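Local coordinates for protein putative methyltransferase (Porphyromonas gingivalis, PDB 3LL7) that is a putative methyltransferase, probably transferring a methyl group to a substrate not established here, at residues A128-A131 with R132-P136; P371-P374 with I375-R378. All coordinates share one frame; numbering follows the deposited sequence.

Contact 1 (A128-A131 with R132-P136)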
loop_
_atom_site.group_PDB
_atom_site.type_symbol
_atom_site.label_atom_id
_atom_site.label_comp_id
_atom_site.label_asym_id
_atom_site.label_seq_id
_atom_site.Cartn_x
_atom_site.Cartn_y
_atom_site.Cartn_z
ATOM N N ALA A 128 -17.625 8.517 12.449
ATOM C CA ALA A 128 -18.428 7.383 12.892
ATOM C C ALA A 128 -19.888 7.461 12.400
ATOM O O ALA A 128 -20.480 6.448 12.025
ATOM C CB ALA A 128 -18.380 7.282 14.449
ATOM N N VAL A 129 -20.473 8.662 12.422
ATOM C CA VAL A 129 -21.847 8.869 11.963
ATOM C C VAL A 129 -21.960 8.419 10.494
ATOM O O VAL A 129 -22.920 7.730 10.130
ATOM C CB VAL A 129 -22.322 10.348 12.119
ATOM C CG1 VAL A 129 -23.691 10.544 11.441
ATOM C CG2 VAL A 129 -22.490 10.691 13.649
ATOM N N ALA A 130 -20.968 8.783 9.690
ATOM C CA ALA A 130 -21.020 8.433 8.264
ATOM C C ALA A 130 -20.913 6.900 8.085
ATOM O O ALA A 130 -21.618 6.293 7.254
ATOM C CB ALA A 130 -19.916 9.149 7.505
ATOM N N ALA A 131 -20.025 6.288 8.866
ATOM C CA ALA A 131 -19.799 4.849 8.804
ATOM C C ALA A 131 -21.019 4.085 9.246
ATOM O O ALA A 131 -21.368 3.050 8.684
ATOM C CB ALA A 131 -18.573 4.456 9.635
ATOM N N ARG A 132 -21.693 4.618 10.258
ATOM C CA ARG A 132 -22.912 4.045 10.752
ATOM C C ARG A 132 -23.967 4.020 9.626
ATOM O O ARG A 132 -24.763 3.091 9.541
ATOM C CB ARG A 132 -23.373 4.835 12.006
ATOM C CG ARG A 132 -24.333 4.117 12.908
ATOM C CD ARG A 132 -24.519 4.836 14.247
ATOM N NE ARG A 132 -23.400 4.558 15.143
ATOM C CZ ARG A 132 -22.540 5.489 15.548
ATOM N NH1 ARG A 132 -22.703 6.768 15.183
ATOM N NH2 ARG A 132 -21.534 5.149 16.332
ATOM N N HIS A 133 -23.954 5.026 8.751
ATOM C CA HIS A 133 -24.828 5.061 7.564
ATOM C C HIS A 133 -24.324 4.178 6.390
ATOM O O HIS A 133 -25.101 3.423 5.785
ATOM C CB HIS A 133 -24.973 6.517 7.093
ATOM C CG HIS A 133 -25.742 6.674 5.818
ATOM N ND1 HIS A 133 -27.117 6.797 5.783
ATOM C CD2 HIS A 133 -25.326 6.749 4.532
ATOM C CE1 HIS A 133 -27.513 6.932 4.526
ATOM N NE2 HIS A 133 -26.445 6.901 3.752
ATOM N N ASN A 134 -23.044 4.311 6.064
ATOM C CA ASN A 134 -22.444 3.691 4.878
ATOM C C ASN A 134 -22.256 2.195 5.016
ATOM O O ASN A 134 -22.533 1.429 4.066
ATOM C CB ASN A 134 -21.087 4.316 4.549
ATOM C CG ASN A 134 -21.207 5.754 4.062
ATOM O OD1 ASN A 134 -22.231 6.155 3.504
ATOM N ND2 ASN A 134 -20.154 6.514 4.242
ATOM N N ILE A 135 -21.759 1.770 6.181
ATOM C CA ILE A 135 -21.389 0.352 6.362
ATOM C C ILE A 135 -22.536 -0.619 5.996
ATOM O O ILE A 135 -22.316 -1.541 5.191
ATOM C CB ILE A 135 -20.702 0.074 7.751
ATOM C CG1 ILE A 135 -19.259 0.585 7.740
ATOM C CG2 ILE A 135 -20.766 -1.419 8.118
ATOM C CD1 ILE A 135 -18.580 0.663 9.162
ATOM N N PRO A 136 -23.766 -0.403 6.521
ATOM C CA PRO A 136 -24.859 -1.311 6.132
ATOM C C PRO A 136 -25.225 -1.301 4.637
ATOM O O PRO A 136 -25.793 -2.276 4.152
ATOM C CB PRO A 136 -26.049 -0.830 6.974
ATOM C CG PRO A 136 -25.449 -0.116 8.108
ATOM C CD PRO A 136 -24.209 0.545 7.558
#

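Contact 2 (P371-P374 with I375-R378). With EDO (1,2-ethanediol), chain C.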
loop_
_atom_site.group_PDB
_atom_site.type_symbol
_atom_site.label_atom_id
_atom_site.label_comp_id
_atom_site.label_asym_id
_atom_site.label_seq_id
_atom_site.Cartn_x
_atom_site.Cartn_y
_atom_site.Cartn_z
ATOM N N PRO A 371 25.361 8.546 -10.499
ATOM C CA PRO A 371 25.576 9.883 -9.893
ATOM C C PRO A 371 24.558 10.950 -10.342
ATOM O O PRO A 371 24.519 12.047 -9.742
ATOM C CB PRO A 371 26.987 10.244 -10.348
ATOM C CG PRO A 371 27.141 9.529 -11.676
ATOM C CD PRO A 371 26.500 8.165 -11.355
ATOM N N LEU A 372 23.782 10.655 -11.386
ATOM C CA LEU A 372 22.735 11.591 -11.841
ATOM C C LEU A 372 21.361 11.009 -11.531
ATOM O O LEU A 372 21.215 9.788 -11.497
ATOM C CB LEU A 372 22.839 11.819 -13.351
ATOM C CG LEU A 372 24.190 12.417 -13.837
ATOM C CD1 LEU A 372 24.185 12.469 -15.348
ATOM C CD2 LEU A 372 24.459 13.780 -13.220
ATOM N N SER A 373 20.352 11.861 -11.338
ATOM C CA SER A 373 18.982 11.361 -11.257
ATOM C C SER A 373 18.480 11.122 -12.683
ATOM O O SER A 373 19.084 11.597 -13.639
ATOM C CB SER A 373 18.076 12.383 -10.584
ATOM O OG SER A 373 18.035 13.570 -11.368
ATOM N N PRO A 374 17.364 10.396 -12.830
ATOM C CA PRO A 374 16.841 10.212 -14.167
ATOM C C PRO A 374 16.529 11.531 -14.890
ATOM O O PRO A 374 16.753 11.652 -16.109
ATOM C CB PRO A 374 15.560 9.370 -13.923
ATOM C CG PRO A 374 15.865 8.588 -12.749
ATOM C CD PRO A 374 16.712 9.501 -11.846
ATOM N N ILE A 375 15.983 12.509 -14.171
ATOM C CA ILE A 375 15.653 13.777 -14.837
ATOM C C ILE A 375 16.916 14.539 -15.263
ATOM O O ILE A 375 16.945 15.152 -16.331
ATOM C CB ILE A 375 14.689 14.660 -13.982
ATOM C CG1 ILE A 375 14.119 15.828 -14.806
ATOM C CG2 ILE A 375 15.336 15.169 -12.709
ATOM C CD1 ILE A 375 13.481 15.373 -16.119
ATOM N N GLU A 376 17.963 14.457 -14.452
ATOM C CA GLU A 376 19.248 15.050 -14.836
ATOM C C GLU A 376 19.845 14.358 -16.060
ATOM O O GLU A 376 20.329 15.021 -16.986
ATOM C CB GLU A 376 20.249 14.962 -13.670
ATOM C CG GLU A 376 19.887 15.925 -12.572
ATOM C CD GLU A 376 20.651 15.719 -11.261
ATOM O OE1 GLU A 376 21.278 14.646 -11.063
ATOM O OE2 GLU A 376 20.587 16.642 -10.411
ATOM N N LEU A 377 19.825 13.026 -16.054
ATOM C CA LEU A 377 20.241 12.249 -17.244
ATOM C C LEU A 377 19.445 12.671 -18.485
ATOM O O LEU A 377 20.024 12.905 -19.542
ATOM C CB LEU A 377 20.094 10.748 -16.949
ATOM C CG LEU A 377 20.642 9.653 -17.868
ATOM C CD1 LEU A 377 22.062 9.960 -18.315
ATOM C CD2 LEU A 377 20.620 8.317 -16.997
ATOM N N ARG A 378 18.124 12.803 -18.348
ATOM C CA ARG A 378 17.301 13.243 -19.447
ATOM C C ARG A 378 17.676 14.632 -19.966
ATOM O O ARG A 378 17.852 14.843 -21.186
ATOM C CB ARG A 378 15.816 13.223 -19.075
ATOM C CG ARG A 378 14.981 13.622 -20.309
ATOM C CD ARG A 378 13.495 13.336 -20.179
ATOM N NE ARG A 378 13.159 11.941 -19.856
ATOM C CZ ARG A 378 13.198 10.901 -20.700
ATOM N NH1 ARG A 378 13.617 11.023 -21.968
ATOM N NH2 ARG A 378 12.813 9.713 -20.253
HETATM C C1 EDO C . 13.113 11.063 -16.046
HETATM O O1 EDO C . 12.701 11.983 -17.062
HETATM C C2 EDO C . 12.249 9.808 -16.066
HETATM O O2 EDO C . 11.950 9.378 -17.404
HETATM O O HOH W 1 22.165 13.913 -8.759
#

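Contact 1 (A128-A131 with R132-P136)
Successive carbonyls of Ala128, Val129, Ala130 and Ala131 accept the amides of Arg132, His133, Asn134 and Ile135, about two turns of helix 125-138 in a beta-alpha-beta unit between strands 117-122 and 144-149. The bonds are uneven: Asn134 N reaches Ala130 O at 2.7 Å, whereas His133 N makes a longer bond to Val129 O, 3.2 Å, with an N-H...O angle of 146°. At Pro136 the ladder breaks, since a proline nitrogen has no hydrogen to give, and the helix kinks.

On the sheet side, the methyl of Ala131 meets Ile135 CD1 at 3.8 Å, and both side chains rest on Tyr120. Around the helix, Asn134 CG stands 3.3 Å from Ala130 O, while ND2 goes to Tyr68 O; the His133 ring leads away from 128-131, NE2 bonding Ser66 O and ND1 bonding Glu8 OE1. Arg132 runs back toward the helix start: CG lies anti to the backbone N (chi1 -160°) and the chain bends at chi3, carrying NH2 to Ile147 O and Thr149 OG1 on the neighbouring strand. That course leaves Ala128 O 3.9 Å above one face of the guanidinium, offset toward its rim.

Contact 2 (P371-P374 with I375-R378)
Ser373 and Glu376 exchange two hydrogen bonds, each side chain taking the other residue's backbone amide. Ser373 N points almost straight at Glu376 OE1, 2.9 Å away with an N-H...O angle of 168°, and meets the oxygen from above the carboxylate plane, 38° out of it. In return Glu376 N gives its hydrogen to Ser373 OG over a longer 3.2 Å. Two torsions set up the exchange: OG of Ser373 sits between its own N and carbonyl carbon (chi1 63°), facing the first helical turn, while CG of Glu376 lies beside its backbone N and the chain then extends back over the serine. Glu376 OE1 has a further donor in a water 2.6 Å away that also donates to Pro371 O, so the carboxylate is tied to the loop at two points.

This reciprocal pair is a capping box, with Ser373 as N-cap of helix 374-381 in the THUMP-like region. Pro374 opens the helix, where its lack of an amide hydrogen costs no bond, and the regular ladder begins with Leu377 N to Ser373 O and Arg378 N to Pro374 O.

Beside the capping box, the carbon chain of Leu372 crosses that of Glu376 at a slant, with CD2 3.9 Å from OE1; its other methyl, CD1, comes loosely to Leu377 CD1. Both leucines pack on Leu353, and Leu377 continues onto Ile365 and Cys367 of strand 364-368. Farther along, Arg378 holds a 1,2-ethanediol, probably from the crystallisation liquor: NE binds O1 at 2.8 Å, in the guanidinium plane, and NH2 binds O2 at 3.0 Å. The same guanidinium is positioned by Ala363 O and Met383 O.

In the fold
Both contacts are local, within a helix or at its start, and they show how the bonding differs between the middle of a helix and its start. Contact 1 is largely buried and lies mid-helix, where backbone amides and carbonyls pair with one another and the side chains serve the surroundings: the parallel strands of the larger sheet, helix 8-20 and nearby loops. Contact 2 is at the surface and at a helix start, so side chains and a water take part in bonding the backbone; its helix packs against the edge strand 364-368 of the seven-stranded sheet. They share no element and lie on opposite sides of the chain's centre; the nearest atoms of contact 1 and contact 2 are about 40 Å apart.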